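Local atomic coordinates of ubiquitin-conjugating enzyme (Plasmodium vivax, PDB entry 2FO3), a protein that probably acts as an E2 ubiquitin-conjugating enzyme, carrying activated ubiquitin as a cysteine thioester for transfer to substrates, through the UBC domain that this chain comprises. Residues A[42-48]-A[113-117]; A[10-14]-A[64-68]. All coordinates share one frame; numbering follows the deposited sequence.

Contact 1: residues A[42-48]-A[113-117]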
loop_
_atom_site.group_PDB
_atom_site.type_symbol
_atom_site.label_atom_id
_atom_site.label_comp_id
_atom_site.label_asym_id
_atom_site.label_seq_id
_atom_site.Cartn_x
_atom_site.Cartn_y
_atom_site.Cartn_z
ATOM N N TYR A 42 6.284 -3.572 -5.052
ATOM C CA TYR A 42 6.309 -2.584 -6.101
ATOM C C TYR A 42 7.692 -2.561 -6.722
ATOM O O TYR A 42 8.696 -2.475 -6.019
ATOM C CB TYR A 42 5.924 -1.198 -5.554
ATOM C CG TYR A 42 6.232 -0.064 -6.484
ATOM C CD1 TYR A 42 5.628 0.014 -7.758
ATOM C CD2 TYR A 42 7.091 0.970 -6.079
ATOM C CE1 TYR A 42 5.918 1.095 -8.632
ATOM C CE2 TYR A 42 7.372 2.035 -6.916
ATOM C CZ TYR A 42 6.794 2.096 -8.192
ATOM O OH TYR A 42 7.101 3.156 -9.005
ATOM N N VAL A 43 7.736 -2.682 -8.050
ATOM C CA VAL A 43 8.991 -2.534 -8.803
ATOM C C VAL A 43 8.960 -1.157 -9.413
ATOM O O VAL A 43 8.073 -0.845 -10.192
ATOM C CB VAL A 43 9.144 -3.600 -9.906
ATOM C CG1 VAL A 43 10.519 -3.449 -10.619
ATOM C CG2 VAL A 43 8.972 -5.001 -9.311
ATOM N N GLY A 44 9.914 -0.324 -9.015
ATOM C CA GLY A 44 9.993 1.075 -9.439
ATOM C C GLY A 44 9.820 1.274 -10.927
ATOM O O GLY A 44 10.507 0.636 -11.750
ATOM N N LEU A 45 8.895 2.147 -11.276
ATOM C CA LEU A 45 8.630 2.446 -12.681
ATOM C C LEU A 45 9.813 3.051 -13.431
ATOM O O LEU A 45 10.546 3.904 -12.908
ATOM C CB LEU A 45 7.402 3.351 -12.807
ATOM C CG LEU A 45 6.103 2.597 -12.566
ATOM C CD1 LEU A 45 5.007 3.482 -12.003
ATOM C CD2 LEU A 45 5.663 1.896 -13.843
ATOM N N GLU A 46 9.990 2.597 -14.664
ATOM C CA GLU A 46 10.935 3.224 -15.581
ATOM C C GLU A 46 10.529 4.700 -15.724
ATOM O O GLU A 46 9.338 5.029 -15.714
ATOM C CB GLU A 46 10.915 2.507 -16.941
ATOM N N ASN A 47 11.524 5.579 -15.807
ATOM C CA ASN A 47 11.309 7.031 -15.952
ATOM C C ASN A 47 10.929 7.753 -14.644
ATOM O O ASN A 47 10.401 8.871 -14.664
ATOM C CB ASN A 47 10.316 7.361 -17.093
ATOM N N THR A 48 11.191 7.088 -13.520
ATOM C CA THR A 48 11.076 7.699 -12.193
ATOM C C THR A 48 12.417 7.446 -11.511
ATOM O O THR A 48 13.195 6.605 -11.975
ATOM C CB THR A 48 9.890 7.128 -11.340
ATOM O OG1 THR A 48 10.180 5.790 -10.901
ATOM C CG2 THR A 48 8.576 7.151 -12.124
ATOM N N ILE A 113 2.214 5.178 -5.064
ATOM C CA ILE A 113 3.130 5.078 -6.189
ATOM C C ILE A 113 3.179 6.442 -6.874
ATOM O O ILE A 113 4.239 6.917 -7.248
ATOM C CB ILE A 113 2.697 3.961 -7.197
ATOM C CG1 ILE A 113 2.783 2.592 -6.535
ATOM C CG2 ILE A 113 3.573 3.985 -8.458
ATOM C CD1 ILE A 113 2.103 1.488 -7.373
ATOM N N SER A 114 2.017 7.073 -7.013
ATOM C CA SER A 114 1.959 8.440 -7.536
ATOM C C SER A 114 2.840 9.415 -6.733
ATOM O O SER A 114 3.654 10.171 -7.327
ATOM C CB SER A 114 0.518 8.937 -7.564
ATOM O OG SER A 114 0.471 10.225 -8.139
ATOM N N MET A 115 2.667 9.403 -5.405
ATOM C CA MET A 115 3.467 10.245 -4.471
ATOM C C MET A 115 4.962 10.038 -4.706
ATOM O O MET A 115 5.705 10.999 -4.873
ATOM C CB MET A 115 3.090 9.946 -3.023
ATOM C CG MET A 115 3.851 10.766 -1.939
ATOM S SD MET A 115 3.709 9.932 -0.346
ATOM C CE MET A 115 4.820 8.544 -0.574
ATOM N N LEU A 116 5.382 8.779 -4.771
ATOM C CA LEU A 116 6.779 8.432 -5.037
ATOM C C LEU A 116 7.243 8.933 -6.381
ATOM O O LEU A 116 8.355 9.486 -6.491
ATOM C CB LEU A 116 7.002 6.916 -4.977
ATOM C CG LEU A 116 6.880 6.224 -3.622
ATOM C CD1 LEU A 116 7.059 4.745 -3.796
ATOM C CD2 LEU A 116 7.910 6.799 -2.653
ATOM N N SER A 117 6.405 8.725 -7.408
ATOM C CA SER A 117 6.737 9.137 -8.760
ATOM C C SER A 117 6.517 10.643 -8.912
ATOM O O SER A 117 6.731 11.208 -9.982
ATOM C CB SER A 117 5.914 8.357 -9.775
ATOM O OG SER A 117 6.133 6.956 -9.650
HETATM O O HOH W 1 8.346 5.259 -8.711
#
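Tyr42 and Ile113 make the principal contact. Ile113 lies over one face of the phenol ring: its CG1 sits 4.1 Å from the centroid of the Tyr42 ring and 15° off the ring normal, a CH-pi contact offset toward the rim. The two methyls of the isoleucine extend the contact: Ile113 CD1 lies against Tyr42 CD1, whereas CG2, placed anti to the backbone N, meets the hydroxyl end at 3.7 Å from Tyr42 OH. Leu116 CD1 approaches Tyr42 CE2 obliquely at 4.1 Å, and Leu45 CD1 touches Ile113 CG2 from the loop. At the solvent side, Thr48 CG2 packs against Ser117 CB and OG, 3.5 Å from the latter.

No direct hydrogen bond joins the segments; one water does, bound by Tyr42 OH, Thr48 OG1 (2.9 Å) and Ser117 OG (2.9 Å), and lying in the tyrosine ring plane at its edge. In the UBC fold the antiparallel sheet backs onto a helix that follows the long active-site region, and this contact joins the end of strand 37-43 and the loop after it to the end of helix 105-116.

Further bonds within segment 42-48 help to hold the tyrosine and the turn. Leu45 N donates to Tyr42 OH (3.1 Å, 167°), and the chain passes over the ring, with Gly44 N above the centre of its other face. The loop then makes a type II turn from Leu45 to Thr48, fastened by Thr48 OG1 donating to Leu45 O at 2.8 Å. Outside both segments, Cys26 of strand 26-30 touches Tyr42 and Ile113.

Contact 2: residues A[10-14]-A[64-68]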
loop_
_atom_site.group_PDB
_atom_site.type_symbol
_atom_site.label_atom_id
_atom_site.label_comp_id
_atom_site.label_asym_id
_atom_site.label_seq_id
_atom_site.Cartn_x
_atom_site.Cartn_y
_atom_site.Cartn_z
ATOM N N ARG A 10 -15.250 -7.069 3.810
ATOM C CA ARG A 10 -14.696 -6.010 2.990
ATOM C C ARG A 10 -13.249 -6.375 2.517
ATOM O O ARG A 10 -12.864 -6.047 1.394
ATOM C CB ARG A 10 -14.740 -4.673 3.741
ATOM C CG ARG A 10 -14.029 -3.551 3.033
ATOM C CD ARG A 10 -14.701 -3.127 1.726
ATOM N NE ARG A 10 -13.963 -1.979 1.231
ATOM C CZ ARG A 10 -14.154 -0.730 1.643
ATOM N NH1 ARG A 10 -15.130 -0.432 2.493
ATOM N NH2 ARG A 10 -13.402 0.227 1.159
ATOM N N ILE A 11 -12.491 -7.079 3.361
ATOM C CA ILE A 11 -11.127 -7.514 3.002
ATOM C C ILE A 11 -11.167 -8.427 1.747
ATOM O O ILE A 11 -10.387 -8.239 0.796
ATOM C CB ILE A 11 -10.334 -8.158 4.228
ATOM C CG1 ILE A 11 -10.029 -7.079 5.304
ATOM C CG2 ILE A 11 -9.048 -8.847 3.750
ATOM C CD1 ILE A 11 -9.418 -7.661 6.638
ATOM N N GLN A 12 -12.103 -9.376 1.736
ATOM C CA GLN A 12 -12.276 -10.273 0.556
ATOM C C GLN A 12 -12.627 -9.483 -0.729
ATOM O O GLN A 12 -12.096 -9.760 -1.816
ATOM C CB GLN A 12 -13.335 -11.349 0.844
ATOM C CG GLN A 12 -13.449 -12.381 -0.271
ATOM C CD GLN A 12 -12.256 -13.325 -0.383
ATOM O OE1 GLN A 12 -11.348 -13.334 0.477
ATOM N NE2 GLN A 12 -12.258 -14.153 -1.449
ATOM N N LYS A 13 -13.505 -8.484 -0.593
ATOM C CA LYS A 13 -13.873 -7.612 -1.719
ATOM C C LYS A 13 -12.643 -6.860 -2.246
ATOM O O LYS A 13 -12.389 -6.793 -3.456
ATOM C CB LYS A 13 -14.949 -6.613 -1.253
ATOM C CG LYS A 13 -16.290 -7.283 -0.929
ATOM C CD LYS A 13 -17.302 -6.287 -0.312
ATOM C CE LYS A 13 -18.669 -6.928 -0.170
ATOM N NZ LYS A 13 -18.613 -8.021 0.832
ATOM N N GLU A 14 -11.867 -6.286 -1.323
ATOM C CA GLU A 14 -10.611 -5.609 -1.700
ATOM C C GLU A 14 -9.593 -6.571 -2.368
ATOM O O GLU A 14 -8.876 -6.181 -3.328
ATOM C CB GLU A 14 -9.988 -4.928 -0.460
ATOM C CG GLU A 14 -10.828 -3.768 0.094
ATOM C CD GLU A 14 -10.969 -2.601 -0.868
ATOM O OE1 GLU A 14 -10.078 -2.380 -1.708
ATOM O OE2 GLU A 14 -11.986 -1.893 -0.772
ATOM N N ASP A 64 -11.342 -2.454 13.272
ATOM C CA ASP A 64 -12.412 -1.512 12.892
ATOM C C ASP A 64 -12.423 -1.150 11.398
ATOM O O ASP A 64 -13.189 -0.262 10.969
ATOM C CB ASP A 64 -12.315 -0.224 13.726
ATOM C CG ASP A 64 -12.820 -0.398 15.140
ATOM O OD1 ASP A 64 -13.157 -1.535 15.533
ATOM O OD2 ASP A 64 -12.893 0.619 15.867
ATOM N N TYR A 65 -11.572 -1.821 10.610
ATOM C CA TYR A 65 -11.585 -1.633 9.156
ATOM C C TYR A 65 -12.996 -1.993 8.627
ATOM O O TYR A 65 -13.579 -3.014 9.043
ATOM C CB TYR A 65 -10.493 -2.499 8.471
ATOM C CG TYR A 65 -10.430 -2.282 6.984
ATOM C CD1 TYR A 65 -9.837 -1.143 6.459
ATOM C CD2 TYR A 65 -10.957 -3.246 6.086
ATOM C CE1 TYR A 65 -9.800 -0.929 5.066
ATOM C CE2 TYR A 65 -10.935 -3.027 4.667
ATOM C CZ TYR A 65 -10.367 -1.873 4.189
ATOM O OH TYR A 65 -10.316 -1.610 2.838
ATOM N N PRO A 66 -13.535 -1.205 7.668
ATOM C CA PRO A 66 -13.000 -0.088 6.911
ATOM C C PRO A 66 -13.226 1.327 7.481
ATOM O O PRO A 66 -12.743 2.290 6.898
ATOM C CB PRO A 66 -13.741 -0.214 5.574
ATOM C CG PRO A 66 -15.093 -0.777 5.945
ATOM C CD PRO A 66 -14.914 -1.535 7.237
ATOM N N LEU A 67 -13.941 1.454 8.592
ATOM C CA LEU A 67 -14.177 2.787 9.186
ATOM C C LEU A 67 -12.856 3.369 9.665
ATOM O O LEU A 67 -12.602 4.553 9.547
ATOM C CB LEU A 67 -15.215 2.706 10.318
ATOM C CG LEU A 67 -16.650 2.459 9.823
ATOM C CD1 LEU A 67 -17.608 2.644 10.994
ATOM C CD2 LEU A 67 -17.064 3.383 8.661
ATOM N N LYS A 68 -12.001 2.506 10.173
ATOM C CA LYS A 68 -10.643 2.893 10.465
ATOM C C LYS A 68 -9.756 2.470 9.276
ATOM O O LYS A 68 -9.962 1.388 8.682
ATOM C CB LYS A 68 -10.183 2.317 11.810
ATOM C CG LYS A 68 -10.559 3.200 13.038
ATOM C CD LYS A 68 -12.059 3.558 13.119
ATOM C CE LYS A 68 -12.323 4.730 14.099
ATOM N NZ LYS A 68 -13.739 5.302 14.005
#
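Tyr65 reaches across to segment 10-14, at the start of helix 10-20, and, with Arg10 and Pro66, accounts for most of the buried surface. Its ring, CG anti to the backbone N (chi1 -177°), extends across the arginine side chain at about a right angle, and CE2 comes to 3.5 Å from Arg10 CG. Ile11 CG1 adds an oblique apolar contact at 4.0 Å from Tyr65 CD2. Tyr65 OH ends over one face of the Arg10 guanidinium, whose plane is turned 54° from the ring, and lies 3.5 Å from Glu14 CG.

Pro66, preceded by a cis peptide bond, folds back beside Tyr65, and its CB stands over the centre of the tyrosine ring. This Tyr-cis-Pro pairing puts the proline where its CB also meets Arg10 NH1 at 3.4 Å, by van der Waals contact.

Arg10 bends at chi2 (67°), which turns its guanidinium along the helix to Glu14 one turn later. The salt bridge is side-on, with Arg10 NE and NH2 both on Glu14 OE2: NE meets the anti lone pair of OE2 at 2.8 Å, nearly straight, while NH2 comes from above the carboxylate plane at 3.2 Å, more bent. OE2 lies in the guanidinium plane, which helps fix that group's rotation. Further bonds, from Arg10 NH2 to Pro101 O and from Ile105 N to Glu14 OE1, tie both charged ends to the chain around the start of helix 105-116.

The contact thus joins the N-terminal helix 10-20 of the UBC fold to the loop between strands 54-60 and 71-74, where Phe61 meets the Tyr65 ring edge-to-face.

In the fold
Contacts 1 and 2 lie on opposite sides of the chain's centre, with centres 26 Å apart and nearest atoms about 14 Å apart. Both are partly buried, and each uses a buried tyrosine, but their chemistry differs. Contact 1 joins a strand end and its loop to a helix end through apolar packing that passes outward into a water-bridged hydroxyl cluster. Contact 2 sets a loop with a cis-proline against a helix whose salt-bridged Arg10 and Glu14 also have partners beyond the contact. They share no segment, yet helix 105-116 relates them: its last turn forms one side of contact 1, and its first residue, Ile105, bonds to Glu14 of contact 2.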